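Local coordinates for SufC protein (Thermus thermophilus, PDB 2D2E) that binds and hydrolyses ATP as a cytoplasmic ABC-type ATPase that probably serves the Suf pathway of iron-sulfur cluster assembly, at residues 26-37 and 190-201. Residues are numbered along the deposited sequence; the frame is centred on the assembly and turned at random.
Sequences VPKGEVHALMGP and RGPNFGALVITH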
loop_
_atom_site.group_PDB
_atom_site.type_symbol
_atom_site.label_atom_id
_atom_site.label_comp_id
_atom_site.label_asym_id
_atom_site.label_seq_id
_atom_site.Cartn_x
_atom_site.Cartn_y
_atom_site.Cartn_z
ATOM N N VAL A 26 9.916 2.488 -7.627
ATOM C CA VAL A 26 10.164 2.632 -6.185
ATOM C C VAL A 26 11.311 1.686 -5.809
ATOM O O VAL A 26 11.137 0.465 -5.777
ATOM C CB VAL A 26 8.950 2.251 -5.323
ATOM C CG1 VAL A 26 9.273 2.486 -3.832
ATOM C CG2 VAL A 26 7.736 3.103 -5.710
ATOM N N PRO A 27 12.499 2.236 -5.519
ATOM C CA PRO A 27 13.620 1.358 -5.145
ATOM C C PRO A 27 13.365 0.694 -3.798
ATOM O O PRO A 27 12.808 1.316 -2.898
ATOM C CB PRO A 27 14.803 2.318 -5.043
ATOM C CG PRO A 27 14.441 3.454 -5.991
ATOM C CD PRO A 27 12.943 3.633 -5.677
ATOM N N LYS A 28 13.769 -0.564 -3.662
ATOM C CA LYS A 28 13.631 -1.253 -2.385
ATOM C C LYS A 28 14.504 -0.431 -1.415
ATOM O O LYS A 28 15.639 -0.059 -1.737
ATOM C CB LYS A 28 14.143 -2.697 -2.506
ATOM C CG LYS A 28 13.793 -3.566 -1.296
ATOM C CD LYS A 28 14.370 -4.976 -1.441
ATOM C CE LYS A 28 13.726 -5.723 -2.598
ATOM N NZ LYS A 28 14.230 -7.136 -2.713
ATOM N N GLY A 29 13.958 -0.133 -0.243
ATOM C CA GLY A 29 14.657 0.673 0.746
ATOM C C GLY A 29 14.048 2.074 0.826
ATOM O O GLY A 29 14.310 2.832 1.776
ATOM N N GLU A 30 13.213 2.415 -0.152
ATOM C CA GLU A 30 12.601 3.735 -0.162
ATOM C C GLU A 30 11.091 3.708 0.022
ATOM O O GLU A 30 10.432 2.691 -0.197
ATOM C CB GLU A 30 12.937 4.477 -1.473
ATOM C CG GLU A 30 14.431 4.811 -1.580
ATOM C CD GLU A 30 14.824 5.613 -2.818
ATOM O OE1 GLU A 30 13.961 6.160 -3.539
ATOM O OE2 GLU A 30 16.050 5.712 -3.073
ATOM N N VAL A 31 10.567 4.847 0.458
ATOM C CA VAL A 31 9.127 5.039 0.651
ATOM C C VAL A 31 8.755 6.242 -0.207
ATOM O O VAL A 31 9.260 7.351 -0.024
ATOM C CB VAL A 31 8.754 5.332 2.122
ATOM C CG1 VAL A 31 7.252 5.625 2.226
ATOM C CG2 VAL A 31 9.099 4.138 2.997
ATOM N N HIS A 32 7.894 5.998 -1.189
ATOM C CA HIS A 32 7.458 7.062 -2.086
ATOM C C HIS A 32 5.982 7.369 -1.904
ATOM O O HIS A 32 5.223 6.550 -1.352
ATOM C CB HIS A 32 7.664 6.648 -3.533
ATOM C CG HIS A 32 9.097 6.565 -3.935
ATOM N ND1 HIS A 32 9.488 6.561 -5.256
ATOM C CD2 HIS A 32 10.229 6.448 -3.200
ATOM C CE1 HIS A 32 10.806 6.444 -5.316
ATOM N NE2 HIS A 32 11.278 6.372 -4.084
ATOM N N ALA A 33 5.596 8.549 -2.384
ATOM C CA ALA A 33 4.204 8.994 -2.365
ATOM C C ALA A 33 3.701 9.147 -3.814
ATOM O O ALA A 33 4.471 9.549 -4.706
ATOM C CB ALA A 33 4.105 10.367 -1.637
ATOM N N LEU A 34 2.418 8.826 -4.044
ATOM C CA LEU A 34 1.778 9.020 -5.348
ATOM C C LEU A 34 0.550 9.875 -5.039
ATOM O O LEU A 34 -0.388 9.420 -4.375
ATOM C CB LEU A 34 1.323 7.701 -5.990
ATOM C CG LEU A 34 0.536 7.895 -7.304
ATOM C CD1 LEU A 34 1.327 8.699 -8.347
ATOM C CD2 LEU A 34 0.168 6.525 -7.836
ATOM N N MET A 35 0.587 11.111 -5.518
ATOM C CA MET A 35 -0.485 12.076 -5.292
ATOM C C MET A 35 -1.179 12.406 -6.598
ATOM O O MET A 35 -0.737 12.011 -7.677
ATOM C CB MET A 35 0.103 13.364 -4.696
ATOM C CG MET A 35 0.779 13.155 -3.361
ATOM S SD MET A 35 1.320 14.721 -2.653
ATOM C CE MET A 35 -0.246 15.479 -2.290
ATOM N N GLY A 36 -2.288 13.123 -6.495
ATOM C CA GLY A 36 -2.976 13.523 -7.702
ATOM C C GLY A 36 -4.423 13.861 -7.430
ATOM O O GLY A 36 -4.935 13.600 -6.338
ATOM N N PRO A 37 -5.100 14.477 -8.399
ATOM C CA PRO A 37 -6.511 14.821 -8.241
ATOM C C PRO A 37 -7.230 13.463 -8.199
ATOM O O PRO A 37 -6.727 12.482 -8.754
ATOM C CB PRO A 37 -6.828 15.574 -9.535
ATOM C CG PRO A 37 -5.494 16.149 -9.955
ATOM C CD PRO A 37 -4.544 15.020 -9.655
ATOM N N ARG A 190 10.304 0.468 7.554
ATOM C CA ARG A 190 11.401 1.083 6.799
ATOM C C ARG A 190 12.696 0.329 6.990
ATOM O O ARG A 190 13.101 0.036 8.117
ATOM C CB ARG A 190 11.635 2.524 7.221
ATOM C CG ARG A 190 10.655 3.502 6.709
ATOM C CD ARG A 190 11.220 4.885 6.974
ATOM N NE ARG A 190 10.227 5.931 6.818
ATOM C CZ ARG A 190 10.222 6.818 5.831
ATOM N NH1 ARG A 190 11.163 6.795 4.893
ATOM N NH2 ARG A 190 9.277 7.733 5.797
ATOM N N GLY A 191 13.358 0.051 5.880
ATOM C CA GLY A 191 14.596 -0.710 5.934
ATOM C C GLY A 191 15.040 -1.049 4.525
ATOM O O GLY A 191 14.290 -0.865 3.552
ATOM N N PRO A 192 16.237 -1.626 4.381
ATOM C CA PRO A 192 16.780 -1.982 3.073
ATOM C C PRO A 192 16.027 -3.050 2.302
ATOM O O PRO A 192 16.191 -3.180 1.094
ATOM C CB PRO A 192 18.216 -2.405 3.405
ATOM C CG PRO A 192 18.097 -2.958 4.795
ATOM C CD PRO A 192 17.180 -1.952 5.468
ATOM N N ASN A 193 15.170 -3.778 3.000
ATOM C CA ASN A 193 14.439 -4.882 2.408
ATOM C C ASN A 193 12.959 -4.600 2.205
ATOM O O ASN A 193 12.170 -5.523 1.997
ATOM C CB ASN A 193 14.609 -6.106 3.309
ATOM C CG ASN A 193 16.085 -6.377 3.634
ATOM O OD1 ASN A 193 16.909 -6.481 2.719
ATOM N ND2 ASN A 193 16.426 -6.469 4.925
ATOM N N PHE A 194 12.589 -3.330 2.260
ATOM C CA PHE A 194 11.184 -2.969 2.105
ATOM C C PHE A 194 11.037 -1.695 1.268
ATOM O O PHE A 194 11.812 -0.770 1.431
ATOM C CB PHE A 194 10.624 -2.724 3.510
ATOM C CG PHE A 194 9.213 -2.188 3.536
ATOM C CD1 PHE A 194 8.140 -3.036 3.315
ATOM C CD2 PHE A 194 8.974 -0.859 3.839
ATOM C CE1 PHE A 194 6.833 -2.566 3.404
ATOM C CE2 PHE A 194 7.650 -0.372 3.931
ATOM C CZ PHE A 194 6.594 -1.233 3.715
ATOM N N GLY A 195 10.063 -1.679 0.359
ATOM C CA GLY A 195 9.788 -0.479 -0.409
ATOM C C GLY A 195 8.286 -0.231 -0.294
ATOM O O GLY A 195 7.503 -1.179 -0.176
ATOM N N ALA A 196 7.870 1.030 -0.315
ATOM C CA ALA A 196 6.439 1.326 -0.224
ATOM C C ALA A 196 6.023 2.497 -1.107
ATOM O O ALA A 196 6.823 3.393 -1.406
ATOM C CB ALA A 196 6.074 1.652 1.216
ATOM N N LEU A 197 4.756 2.474 -1.516
ATOM C CA LEU A 197 4.187 3.572 -2.294
ATOM C C LEU A 197 2.909 3.930 -1.535
ATOM O O LEU A 197 2.012 3.099 -1.406
ATOM C CB LEU A 197 3.837 3.105 -3.718
ATOM C CG LEU A 197 3.217 4.193 -4.623
ATOM C CD1 LEU A 197 4.214 5.326 -4.855
ATOM C CD2 LEU A 197 2.778 3.592 -5.945
ATOM N N VAL A 198 2.836 5.165 -1.041
ATOM C CA VAL A 198 1.668 5.639 -0.307
ATOM C C VAL A 198 0.898 6.519 -1.289
ATOM O O VAL A 198 1.436 7.527 -1.802
ATOM C CB VAL A 198 2.110 6.461 0.918
ATOM C CG1 VAL A 198 0.910 7.022 1.668
ATOM C CG2 VAL A 198 2.935 5.582 1.843
ATOM N N ILE A 199 -0.340 6.115 -1.581
ATOM C CA ILE A 199 -1.195 6.846 -2.519
ATOM C C ILE A 199 -2.110 7.732 -1.693
ATOM O O ILE A 199 -2.740 7.272 -0.746
ATOM C CB ILE A 199 -2.022 5.841 -3.380
ATOM C CG1 ILE A 199 -1.042 4.946 -4.137
ATOM C CG2 ILE A 199 -2.962 6.587 -4.353
ATOM C CD1 ILE A 199 -1.719 3.790 -4.878
ATOM N N THR A 200 -2.182 9.013 -2.043
ATOM C CA THR A 200 -2.996 9.917 -1.252
ATOM C C THR A 200 -3.390 11.141 -2.079
ATOM O O THR A 200 -2.720 11.484 -3.064
ATOM C CB THR A 200 -2.158 10.366 -0.011
ATOM O OG1 THR A 200 -2.935 11.197 0.849
ATOM C CG2 THR A 200 -0.934 11.149 -0.451
ATOM N N HIS A 201 -4.499 11.774 -1.701
ATOM C CA HIS A 201 -4.924 13.001 -2.368
ATOM C C HIS A 201 -4.370 14.173 -1.563
ATOM O O HIS A 201 -3.790 15.110 -2.113
ATOM C CB HIS A 201 -6.458 13.102 -2.405
ATOM C CG HIS A 201 -6.939 14.360 -3.056
ATOM N ND1 HIS A 201 -7.511 15.396 -2.352
ATOM C CD2 HIS A 201 -6.856 14.776 -4.344
ATOM C CE1 HIS A 201 -7.765 16.399 -3.177
ATOM N NE2 HIS A 201 -7.376 16.047 -4.391
HETATM O O HOH W 1 13.662 5.326 3.353
#
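H32 and L34 stand beside L197 and I199 on one face of two parallel neighbours, strands 31-35 and 195-199, inside the mixed sheet of the nucleotide-binding core; 164-168 and 213-218 flank the pair. Backbone bonds alternate from A196 N to E30 O through to T200 N to L34 O, with H32 N to A196 O nearly straight (175°). With L197 CG anti to the backbone N (chi1 180°), CD1 slots between the CB atoms of H32 and L34, 3.9 Å from each. L34 CB and I199 CG1 lie alongside at 4.1 Å, and both side chains touch K42 of the following helix. Bonds at both nitrogens hold the H32 ring: NE2 meets the anti lone pair of E30 OE1 at 2.7 Å, in the ring plane, and ND1 bonds H215 NE2. V31 CG2 lies over one face of the R190 guanidinium, toward its rim, 3.8 Å above the plane; Q210 and N187 hold that group's nitrogens. Past the strands, the H201 ring sets an edge against G36 O and P37; an alanine here would probably leave the G36-P37 backbone and the Y239 ring without their aromatic neighbour. A core strand running into the ADP-binding P-loop, beside one followed by a histidine placed like the H-loop residue, is typical of ABC ATPases.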